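Local coordinates for thiamin pyrophosphokinase family protein (Enterococcus faecalis, PDB 3MEL) that probably transfers pyrophosphate from ATP to thiamine, with magnesium, making thiamine diphosphate, at the interface of chains A and B. Residues are numbered along the deposited sequence; one frame, centred on the assembly and turned at random. Chains: chain A/B, Thiamin pyrophosphokinase family protein.

Contacts 1 and 2 are neighbouring patches of one two-fold interface, with their C-alpha centres about 10 Å apart, and they share A:Leu109 and B:Ile106. Helix 106-113 of both chains runs through both patches. Contact 1 lies where the two copies of this helix meet, A:Leu109 against B:Leu109. In contact 2 the start of the B helix sits against strands 135-140, 155-160, 185-188 and 206-211 of chain A. By the two-fold symmetry each contact has a twin with the chains swapped. A:His108 and B:His108, which belong to the thiamine diphosphate pocket, lie on these helices, and subunit pairing may help to position them.

Contact 1: the interface of chains A and B. Residues chain A 106, 109; chain B 102, 106, 109, 132, 137.
A:Leu109 and B:Leu109 point at each other tip to tip where the 106-113 helices of two thiamin pyrophosphokinase subunits meet in an apolar, two-fold related contact; no polar bond joins the chains here. In both residues CG is anti to the backbone N (chi1 170° in chain A), which sends the branched end away from its own helix and toward the partner. The two leucines do not use their methyls alike. A:Leu109 offers CD2, which touches both branches of B:Leu109, with CD1 at 3.9 Å and CD2 at 4.0 Å. Its other methyl, CD1, turns to B:Ile106 and lies 4.2 Å from the CD1 tip of that side chain; here the leucine and the isoleucine slide past each other in opposite directions. A:Leu109 thus touches two residues about one turn apart on the B helix, one with each methyl.

A:Ile106 enters chain B beside this pair. Its CG1 branch is stretched out, and CD1 is the part that reaches across. This methyl meets CD1 of B:Ile137, from strand 135-140, at 4.0 Å, and the two isoleucine side chains cross at about a right angle. B:Thr102 crosses A:Ile106 in the same manner and gives it the CG2 methyl, 4.2 Å from CD1. In the threonine OG1 lies between the backbone N and the carbonyl carbon (chi1 47°), which leaves CG2 anti to the carbonyl carbon and facing A:Ile106. The hydroxyl OG1 points off to one side of the isoleucine tip and donates a hydrogen bond of 3.0 Å to the carboxylate OD1 of B:Asp132. That oxygen is approached on its anti side, 17° out of the carboxylate plane. The bond probably steadies the threonine methyl, making B:Asp132 a second-shell support as well as a neighbour of the A:Ile106 tip.

Contact 2: the interface of chains A and B. Residues chain A 109, 113, 135, 137, 157, 159, 186, 209; chain B 105-107, 110.
This mixed polar and apolar interface docks the first turn of helix 106-113 of chain B against strands and the helix of chain A, and probably helps hold the thiamin pyrophosphokinase dimer together. A:Asn135 meets the start of the helix: its side-chain carbonyl OD1 accepts a hydrogen bond from the backbone N of B:Ile106 at 3.2 Å. The donor stands above the carbonyl plane, 36° out of it, and so misses the lone pairs, although the bond is fairly straight at the hydrogen (156°). The amide crosses the B:Ile106 side chain obliquely, ND2 coming to 3.6 Å from CG1. On the other branch, CG2 of B:Ile106 receives the CD1 tip of A:Ile209 at 3.9 Å, the two side chains crossing at about a right angle.

Next along the helix, the carbonyl O of B:Asp107 takes a hydrogen bond of 2.5 Å from the hydroxyl OG of A:Ser186, in the carbonyl plane on a lone pair. OG is anti to its backbone N (chi1 -178°), which carries it to this carbonyl. CB of B:Asp107 packs against CB of A:Ala157 and SG of A:Cys159 (3.9 Å from SG), while within chain B its carboxylate OD1 forms a salt bridge of 2.7 Å with NH1 of B:Arg105. B:Leu110 and A:Leu113 meet tip to tip; CD2 of A:Leu113 sits 3.8 Å from both CD1 and CD2 of B:Leu110, and that same CD1 touches CB of A:Cys159.

Contact 1: the interface of chains A and B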
loop_
_atom_site.group_PDB
_atom_site.type_symbol
_atom_site.label_atom_id
_atom_site.label_comp_id
_atom_site.label_asym_id
_atom_site.label_seq_id
_atom_site.Cartn_x
_atom_site.Cartn_y
_atom_site.Cartn_z
ATOM N N ILE A 106 4.625 0.251 -5.430
ATOM C CA ILE A 106 4.311 0.493 -4.030
ATOM C C ILE A 106 4.927 1.782 -3.486
ATOM O O ILE A 106 4.371 2.384 -2.577
ATOM C CB ILE A 106 4.544 -0.757 -3.128
ATOM C CG1 ILE A 106 3.869 -1.997 -3.733
ATOM C CG2 ILE A 106 3.998 -0.526 -1.711
ATOM C CD1 ILE A 106 3.865 -3.217 -2.830
ATOM N N LEU A 109 2.217 3.874 -4.418
ATOM C CA LEU A 109 1.102 3.661 -3.514
ATOM C C LEU A 109 1.314 4.504 -2.233
ATOM O O LEU A 109 0.472 5.333 -1.896
ATOM C CB LEU A 109 0.879 2.176 -3.218
ATOM C CG LEU A 109 -0.121 1.903 -2.094
ATOM C CD1 LEU A 109 -1.498 2.249 -2.565
ATOM C CD2 LEU A 109 -0.064 0.467 -1.642
ATOM N N THR B 102 -0.363 -8.771 -1.337
ATOM C CA THR B 102 -0.621 -7.483 -1.977
ATOM C C THR B 102 -1.712 -7.579 -3.066
ATOM O O THR B 102 -2.468 -8.558 -3.144
ATOM C CB THR B 102 0.657 -6.997 -2.646
ATOM O OG1 THR B 102 1.212 -8.087 -3.392
ATOM C CG2 THR B 102 1.677 -6.531 -1.599
ATOM N N ILE B 106 -6.161 -3.131 0.785
ATOM C CA ILE B 106 -5.037 -2.307 1.147
ATOM C C ILE B 106 -4.849 -2.218 2.654
ATOM O O ILE B 106 -3.739 -1.926 3.134
ATOM C CB ILE B 106 -5.198 -0.917 0.537
ATOM C CG1 ILE B 106 -5.004 -1.017 -0.979
ATOM C CG2 ILE B 106 -4.224 0.074 1.163
ATOM C CD1 ILE B 106 -5.076 0.305 -1.698
ATOM N N LEU B 109 -2.717 -5.025 3.022
ATOM C CA LEU B 109 -1.371 -4.773 2.525
ATOM C C LEU B 109 -0.576 -4.027 3.589
ATOM O O LEU B 109 0.583 -4.373 3.876
ATOM C CB LEU B 109 -1.401 -3.972 1.216
ATOM C CG LEU B 109 -0.111 -3.569 0.483
ATOM C CD1 LEU B 109 -0.423 -3.318 -0.978
ATOM C CD2 LEU B 109 0.562 -2.343 1.088
ATOM N N ASP B 132 6.179 -9.064 -4.765
ATOM C CA ASP B 132 5.164 -9.349 -5.770
ATOM C C ASP B 132 5.734 -9.062 -7.153
ATOM O O ASP B 132 6.844 -8.567 -7.257
ATOM C CB ASP B 132 3.824 -8.633 -5.492
ATOM C CG ASP B 132 3.863 -7.112 -5.702
ATOM O OD1 ASP B 132 2.851 -6.463 -5.336
ATOM O OD2 ASP B 132 4.847 -6.551 -6.236
ATOM N N ILE B 137 10.384 -5.294 -1.388
ATOM C CA ILE B 137 10.530 -4.431 -0.225
ATOM C C ILE B 137 11.428 -5.036 0.832
ATOM O O ILE B 137 11.283 -6.210 1.186
ATOM C CB ILE B 137 9.165 -4.184 0.440
ATOM C CG1 ILE B 137 8.220 -3.476 -0.534
ATOM C CG2 ILE B 137 9.327 -3.427 1.754
ATOM C CD1 ILE B 137 6.803 -3.359 -0.047
#

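Contact 2: the interface of chains A and B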
loop_
_atom_site.group_PDB
_atom_site.type_symbol
_atom_site.label_atom_id
_atom_site.label_comp_id
_atom_site.label_asym_id
_atom_site.label_seq_id
_atom_site.Cartn_x
_atom_site.Cartn_y
_atom_site.Cartn_z
ATOM N N LEU A 109 2.217 3.874 -4.418
ATOM C CA LEU A 109 1.102 3.661 -3.514
ATOM C C LEU A 109 1.314 4.504 -2.233
ATOM O O LEU A 109 0.472 5.333 -1.896
ATOM C CB LEU A 109 0.879 2.176 -3.218
ATOM C CG LEU A 109 -0.121 1.903 -2.094
ATOM C CD1 LEU A 109 -1.498 2.249 -2.565
ATOM C CD2 LEU A 109 -0.064 0.467 -1.642
ATOM N N LEU A 113 -0.731 7.498 -0.406
ATOM C CA LEU A 113 -1.262 7.264 0.931
ATOM C C LEU A 113 -0.779 8.221 2.032
ATOM O O LEU A 113 -1.355 8.262 3.103
ATOM C CB LEU A 113 -0.885 5.841 1.325
ATOM C CG LEU A 113 -1.437 5.273 2.618
ATOM C CD1 LEU A 113 -2.945 5.251 2.532
ATOM C CD2 LEU A 113 -0.887 3.882 2.826
ATOM N N ASN A 135 -11.233 -0.629 -2.990
ATOM C CA ASN A 135 -10.806 0.132 -1.820
ATOM C C ASN A 135 -11.304 1.543 -1.822
ATOM O O ASN A 135 -11.462 2.156 -2.877
ATOM C CB ASN A 135 -9.281 0.132 -1.702
ATOM C CG ASN A 135 -8.742 -1.210 -1.304
ATOM O OD1 ASN A 135 -8.802 -1.584 -0.139
ATOM N ND2 ASN A 135 -8.230 -1.958 -2.270
ATOM N N ILE A 137 -10.562 5.072 0.626
ATOM C CA ILE A 137 -9.730 5.573 1.708
ATOM C C ILE A 137 -10.067 7.004 2.120
ATOM O O ILE A 137 -10.151 7.894 1.288
ATOM C CB ILE A 137 -8.240 5.473 1.314
ATOM C CG1 ILE A 137 -7.894 4.033 0.914
ATOM C CG2 ILE A 137 -7.339 5.913 2.464
ATOM C CD1 ILE A 137 -6.541 3.848 0.274
ATOM N N ALA A 157 -11.610 -0.732 8.209
ATOM C CA ALA A 157 -10.259 -0.817 8.727
ATOM C C ALA A 157 -9.824 0.509 9.309
ATOM O O ALA A 157 -10.111 1.581 8.764
ATOM C CB ALA A 157 -9.318 -1.243 7.649
ATOM N N CYS A 159 -6.435 2.097 9.892
ATOM C CA CYS A 159 -5.021 2.019 9.593
ATOM C C CYS A 159 -4.354 3.234 10.212
ATOM O O CYS A 159 -4.571 4.354 9.770
ATOM C CB CYS A 159 -4.846 1.993 8.084
ATOM S SG CYS A 159 -5.677 0.583 7.337
ATOM N N SER A 186 -2.302 -1.655 11.422
ATOM C CA SER A 186 -3.449 -1.736 10.528
ATOM C C SER A 186 -4.492 -2.672 11.094
ATOM O O SER A 186 -4.406 -3.885 10.907
ATOM C CB SER A 186 -3.019 -2.226 9.143
ATOM O OG SER A 186 -4.114 -2.259 8.247
ATOM N N ILE A 209 -10.274 2.824 6.050
ATOM C CA ILE A 209 -10.366 2.135 4.760
ATOM C C ILE A 209 -11.530 1.159 4.696
ATOM O O ILE A 209 -11.674 0.317 5.571
ATOM C CB ILE A 209 -9.060 1.371 4.411
ATOM C CG1 ILE A 209 -7.897 2.342 4.183
ATOM C CG2 ILE A 209 -9.259 0.498 3.182
ATOM C CD1 ILE A 209 -6.590 1.652 3.887
ATOM N N ARG B 105 -6.970 -5.981 -1.168
ATOM C CA ARG B 105 -7.291 -5.088 -0.061
ATOM C C ARG B 105 -6.028 -4.412 0.485
ATOM O O ARG B 105 -4.976 -5.027 0.637
ATOM C CB ARG B 105 -8.040 -5.822 1.061
ATOM C CG ARG B 105 -9.525 -6.049 0.816
ATOM C CD ARG B 105 -9.938 -7.533 0.899
ATOM N NE ARG B 105 -10.219 -8.074 2.239
ATOM C CZ ARG B 105 -10.148 -7.407 3.390
ATOM N NH1 ARG B 105 -9.811 -6.130 3.425
ATOM N NH2 ARG B 105 -10.415 -8.024 4.528
ATOM N N ILE B 106 -6.161 -3.131 0.785
ATOM C CA ILE B 106 -5.037 -2.307 1.147
ATOM C C ILE B 106 -4.849 -2.218 2.654
ATOM O O ILE B 106 -3.739 -1.926 3.134
ATOM C CB ILE B 106 -5.198 -0.917 0.537
ATOM C CG1 ILE B 106 -5.004 -1.017 -0.979
ATOM C CG2 ILE B 106 -4.224 0.074 1.163
ATOM C CD1 ILE B 106 -5.076 0.305 -1.698
ATOM N N ASP B 107 -5.926 -2.466 3.399
ATOM C CA ASP B 107 -5.841 -2.514 4.858
ATOM C C ASP B 107 -5.087 -3.773 5.258
ATOM O O ASP B 107 -4.581 -3.885 6.365
ATOM C CB ASP B 107 -7.233 -2.467 5.503
ATOM C CG ASP B 107 -8.101 -3.670 5.152
ATOM O OD1 ASP B 107 -7.947 -4.237 4.048
ATOM O OD2 ASP B 107 -8.959 -4.038 5.983
ATOM N N LEU B 110 -1.202 -3.014 4.184
ATOM C CA LEU B 110 -0.560 -2.241 5.243
ATOM C C LEU B 110 -0.213 -3.090 6.477
ATOM O O LEU B 110 0.862 -2.960 7.063
ATOM C CB LEU B 110 -1.445 -1.061 5.643
ATOM C CG LEU B 110 -1.619 0.016 4.578
ATOM C CD1 LEU B 110 -2.229 1.237 5.204
ATOM C CD2 LEU B 110 -0.249 0.323 4.023
#